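Local coordinates for protein SYE1 (Shewanella oneidensis, PDB 4AWT) that binds flavin mononucleotide and, as an Old Yellow Enzyme relative, probably reduces carbon-carbon double bonds with electrons taken from NADH or NADPH, at residues A81-R84 with I85-E88; L168-E172 with A173-G177. The protein carries 1 engineered substitution. One frame throughout, in Å; residues are numbered along the deposited sequence. Where two conformers were deposited one is given.

Contact 1: residues A81-R84 with I85-E88; sequences AGWR and IVTE
Arg84 and Glu88, one turn apart on helix 77-92, form an i, i+4 salt bridge. Arg84 NE lies 2.8 Å from Glu88 OE2 in a nearly straight bond (169°), and OE2 sits at the guanidinium edge, in its plane. The carboxylate is turned 57° against that plane and receives NE on its anti side, from somewhat out of its own plane. NH2 adds a weak bond to the same OE2, and a water that donates to OE2 at 3.3 Å is also weakly bonded to NH2. Arg84 leaves the helix with CG anti to the backbone N (chi1 178°), and a bend at chi2 sends NE along the helix toward Glu88.

Apolar contact occupies another side of the helix, where Val86 lies alongside the Trp83 indole and its CG2 comes within 3.8 Å of CE3. The polar end of the indole turns elsewhere, NE1 donating to Thr59.

Among the backbone bonds, Thr87 N to Trp83 O (2.9 Å) and Glu88 N to Arg84 O (2.9 Å) are regular i, i+4 links, whereas Val86 N reaches Gly82 O only weakly.

The chemistry is that of an amphipathic helix: a hydrated ion pair on its exposed side, an aromatic-aliphatic pair facing the protein interior.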
loop_
_atom_site.group_PDB
_atom_site.type_symbol
_atom_site.label_atom_id
_atom_site.label_comp_id
_atom_site.label_asym_id
_atom_site.label_seq_id
_atom_site.Cartn_x
_atom_site.Cartn_y
_atom_site.Cartn_z
ATOM N N ALA A 81 11.030 16.445 1.467
ATOM C CA ALA A 81 12.002 16.817 0.446
ATOM C C ALA A 81 12.628 15.606 -0.193
ATOM O O ALA A 81 12.903 15.615 -1.403
ATOM C CB ALA A 81 13.056 17.702 1.115
ATOM N N GLY A 82 12.904 14.554 0.586
ATOM C CA GLY A 82 13.425 13.333 -0.027
ATOM C C GLY A 82 12.448 12.746 -0.996
ATOM O O GLY A 82 12.793 12.304 -2.112
ATOM N N TRP A 83 11.170 12.742 -0.633
ATOM C CA TRP A 83 10.147 12.290 -1.563
ATOM C C TRP A 83 10.050 13.190 -2.784
ATOM O O TRP A 83 9.770 12.686 -3.864
ATOM C CB TRP A 83 8.815 12.102 -0.876
ATOM C CG TRP A 83 8.615 10.840 -0.125
ATOM C CD1 TRP A 83 8.206 10.706 1.174
ATOM C CD2 TRP A 83 8.734 9.504 -0.636
ATOM N NE1 TRP A 83 8.062 9.403 1.508
ATOM C CE2 TRP A 83 8.374 8.628 0.409
ATOM C CE3 TRP A 83 9.077 8.954 -1.871
ATOM C CZ2 TRP A 83 8.380 7.240 0.254
ATOM C CZ3 TRP A 83 9.075 7.585 -2.023
ATOM C CH2 TRP A 83 8.733 6.744 -0.968
ATOM N N ARG A 84 10.269 14.489 -2.632
ATOM C CA ARG A 84 10.219 15.377 -3.786
ATOM C C ARG A 84 11.265 14.982 -4.809
ATOM O O ARG A 84 11.018 15.091 -6.012
ATOM C CB ARG A 84 10.469 16.832 -3.317
ATOM C CG ARG A 84 10.482 17.837 -4.480
ATOM C CD ARG A 84 9.126 17.972 -5.149
ATOM N NE ARG A 84 9.033 18.944 -6.217
ATOM C CZ ARG A 84 8.899 20.244 -6.001
ATOM N NH1 ARG A 84 8.853 20.741 -4.777
ATOM N NH2 ARG A 84 8.827 21.057 -7.056
ATOM N N ILE A 85 12.443 14.549 -4.387
ATOM C CA ILE A 85 13.409 14.155 -5.420
ATOM C C ILE A 85 12.893 12.931 -6.161
ATOM O O ILE A 85 13.055 12.835 -7.374
ATOM C CB ILE A 85 14.779 13.950 -4.785
ATOM C CG1 ILE A 85 15.308 15.224 -4.124
ATOM C CG2 ILE A 85 15.767 13.411 -5.817
ATOM C CD1 ILE A 85 16.480 14.885 -3.243
ATOM N N VAL A 86 12.257 11.990 -5.452
ATOM C CA VAL A 86 11.642 10.833 -6.114
ATOM C C VAL A 86 10.594 11.279 -7.096
ATOM O O VAL A 86 10.569 10.803 -8.253
ATOM C CB VAL A 86 11.071 9.870 -5.071
ATOM C CG1 VAL A 86 10.291 8.755 -5.774
ATOM C CG2 VAL A 86 12.127 9.303 -4.171
ATOM N N THR A 87 9.645 12.107 -6.686
ATOM C CA THR A 87 8.567 12.469 -7.581
ATOM C C THR A 87 9.083 13.279 -8.753
ATOM O O THR A 87 8.559 13.120 -9.858
ATOM C CB THR A 87 7.385 13.156 -6.872
ATOM O OG1 THR A 87 7.809 14.478 -6.515
ATOM C CG2 THR A 87 6.870 12.385 -5.701
ATOM N N GLU A 88 10.081 14.136 -8.553
ATOM C CA GLU A 88 10.683 14.841 -9.677
ATOM C C GLU A 88 11.263 13.864 -10.694
ATOM O O GLU A 88 11.107 14.030 -11.906
ATOM C CB GLU A 88 11.760 15.831 -9.211
ATOM C CG GLU A 88 11.205 17.045 -8.525
ATOM C CD GLU A 88 10.370 17.929 -9.392
ATOM O OE1 GLU A 88 10.815 18.175 -10.560
ATOM O OE2 GLU A 88 9.270 18.346 -8.980
HETATM O O HOH W 1 8.215 21.367 -9.566
#

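Contact 2: residues L168-E172 with A173-G177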
loop_
_atom_site.group_PDB
_atom_site.type_symbol
_atom_site.label_atom_id
_atom_site.label_comp_id
_atom_site.label_asym_id
_atom_site.label_seq_id
_atom_site.Cartn_x
_atom_site.Cartn_y
_atom_site.Cartn_z
ATOM N N LEU A 168 -1.497 16.114 2.895
ATOM C CA LEU A 168 -1.001 17.409 2.497
ATOM C C LEU A 168 0.505 17.345 2.254
ATOM O O LEU A 168 1.013 17.955 1.296
ATOM C CB LEU A 168 -1.316 18.458 3.569
ATOM C CG LEU A 168 -2.805 18.710 3.773
ATOM C CD1 LEU A 168 -2.944 19.682 4.967
ATOM C CD2 LEU A 168 -3.460 19.266 2.552
ATOM N N ASN A 169 1.229 16.628 3.104
ATOM C CA ASN A 169 2.670 16.496 2.936
ATOM C C ASN A 169 2.989 15.793 1.604
ATOM O O ASN A 169 3.952 16.168 0.928
ATOM C CB ASN A 169 3.242 15.708 4.082
ATOM C CG ASN A 169 3.161 16.419 5.417
ATOM O OD1 ASN A 169 2.846 17.622 5.477
ATOM N ND2 ASN A 169 3.465 15.689 6.457
ATOM N N ALA A 170 2.201 14.792 1.251
ATOM C CA ALA A 170 2.417 14.110 -0.026
ATOM C C ALA A 170 2.234 15.067 -1.191
ATOM O O ALA A 170 2.980 15.031 -2.165
ATOM C CB ALA A 170 1.465 12.936 -0.155
ATOM N N MET A 171 1.249 15.964 -1.111
ATOM C CA MET A 171 1.065 16.941 -2.161
ATOM C C MET A 171 2.250 17.900 -2.196
ATOM O O MET A 171 2.730 18.257 -3.285
ATOM C CB MET A 171 -0.252 17.685 -2.043
ATOM C CG MET A 171 -1.496 16.809 -2.148
ATOM S SD MET A 171 -1.607 15.794 -3.634
ATOM C CE MET A 171 -0.863 14.283 -3.114
ATOM N N GLU A 172 2.746 18.300 -1.036
ATOM C CA GLU A 172 3.910 19.185 -0.989
ATOM C C GLU A 172 5.137 18.509 -1.587
ATOM O O GLU A 172 5.988 19.178 -2.177
ATOM C CB GLU A 172 4.211 19.578 0.464
ATOM C CG GLU A 172 5.314 20.607 0.623
ATOM C CD GLU A 172 5.664 21.027 2.037
ATOM O OE1 GLU A 172 4.966 20.700 2.976
ATOM O OE2 GLU A 172 6.658 21.776 2.056
ATOM N N ALA A 173 5.237 17.184 -1.453
ATOM C CA ALA A 173 6.305 16.380 -2.021
ATOM C C ALA A 173 6.123 16.122 -3.515
ATOM O O ALA A 173 6.990 15.481 -4.111
ATOM C CB ALA A 173 6.429 15.081 -1.314
ATOM N N GLY A 174 5.043 16.590 -4.109
ATOM C CA GLY A 174 4.818 16.445 -5.537
ATOM C C GLY A 174 4.181 15.157 -5.970
ATOM O O GLY A 174 4.147 14.872 -7.157
ATOM N N PHE A 175 3.657 14.362 -5.042
ATOM C CA PHE A 175 2.872 13.211 -5.466
ATOM C C PHE A 175 1.609 13.648 -6.172
ATOM O O PHE A 175 1.042 14.707 -5.894
ATOM C CB PHE A 175 2.510 12.315 -4.269
ATOM C CG PHE A 175 3.678 11.549 -3.694
ATOM C CD1 PHE A 175 4.045 10.337 -4.262
ATOM C CD2 PHE A 175 4.375 11.992 -2.604
ATOM C CE1 PHE A 175 5.087 9.585 -3.728
ATOM C CE2 PHE A 175 5.408 11.228 -2.051
ATOM C CZ PHE A 175 5.748 10.024 -2.616
ATOM N N ASP A 176 1.121 12.789 -7.069
ATOM C CA ASP A 176 -0.129 13.016 -7.743
ATOM C C ASP A 176 -1.347 12.643 -6.930
ATOM O O ASP A 176 -2.463 13.043 -7.265
ATOM C CB ASP A 176 -0.112 12.239 -9.075
ATOM C CG ASP A 176 1.022 12.713 -9.955
ATOM O OD1 ASP A 176 0.977 13.878 -10.362
ATOM O OD2 ASP A 176 1.952 11.913 -10.193
ATOM N N GLY A 177 -1.163 11.892 -5.894
ATOM C CA GLY A 177 -2.241 11.414 -5.040
ATOM C C GLY A 177 -1.671 10.588 -3.927
ATOM O O GLY A 177 -0.440 10.437 -3.795
HETATM O O HOH W 2 1.606 17.444 -5.710
#
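A Schellman motif closes the C-terminal end of helix 153-172, where the chain turns toward barrel strand 177-181. Phe175 N donates to Ala170 O at 3.0 Å, the long bond of the motif, while Gly174 N reaches Met171 O at 3.0 Å from well above the carbonyl plane. One residue earlier, Ala173 N still keeps a helical bond to Asn169 O. Gly174 has positive phi (86°), and at these backbone angles a CB would be jammed against the carbonyl oxygen of Ala173.

Beside the Phe175 N bond, the Phe175 ring lies against the last turn. Ala170 O lies in the plane of the ring, at its edge, 3.4 Å from CD2, and Ala170 CB packs on the same CD2 at 3.9 Å. Met171 starts away from the loop, but bends at chi2 and chi3 (-55° and 92°) return its methyl: CE rests 3.4 Å from Phe175 O and 4.1 Å from Phe175 CB. A water donates to both Met171 O and Phe175 O, joining the last turn to the outgoing chain.

Beyond the turn, Asp176 OD2 accepts from His91 NE2 and Ile97 N, and Gly177 pairs with Ala99 of strand 96-102. The arrangement is a Schellman C-cap with glycine at the positive-phi position, here placed in the short helix-to-strand loop of the TIM barrel.

Overall arrangement
Both contacts are local and partly buried, and they meet on the outer side of the barrel, their centres about 10 Å apart. Contact 1 runs along the middle of helix 77-92, which connects strands 53-60 and 96-102; contact 2 ends the following barrel helix and enters strand 177-181. Thr87 OG1 probably hydrogen-bonds to Ala173 O (2.7 Å), tying one helix to the capping turn of the other, and the rings of Trp83 and Phe175 pack edge-to-face between them. Contact 1 combines a surface ion pair with an inward aromatic, whereas contact 2 relies on backbone bonds and apolar side chains. Trp83 lies about 9 Å from the bound FMN and Phe175 about 12 Å, side chain to cofactor.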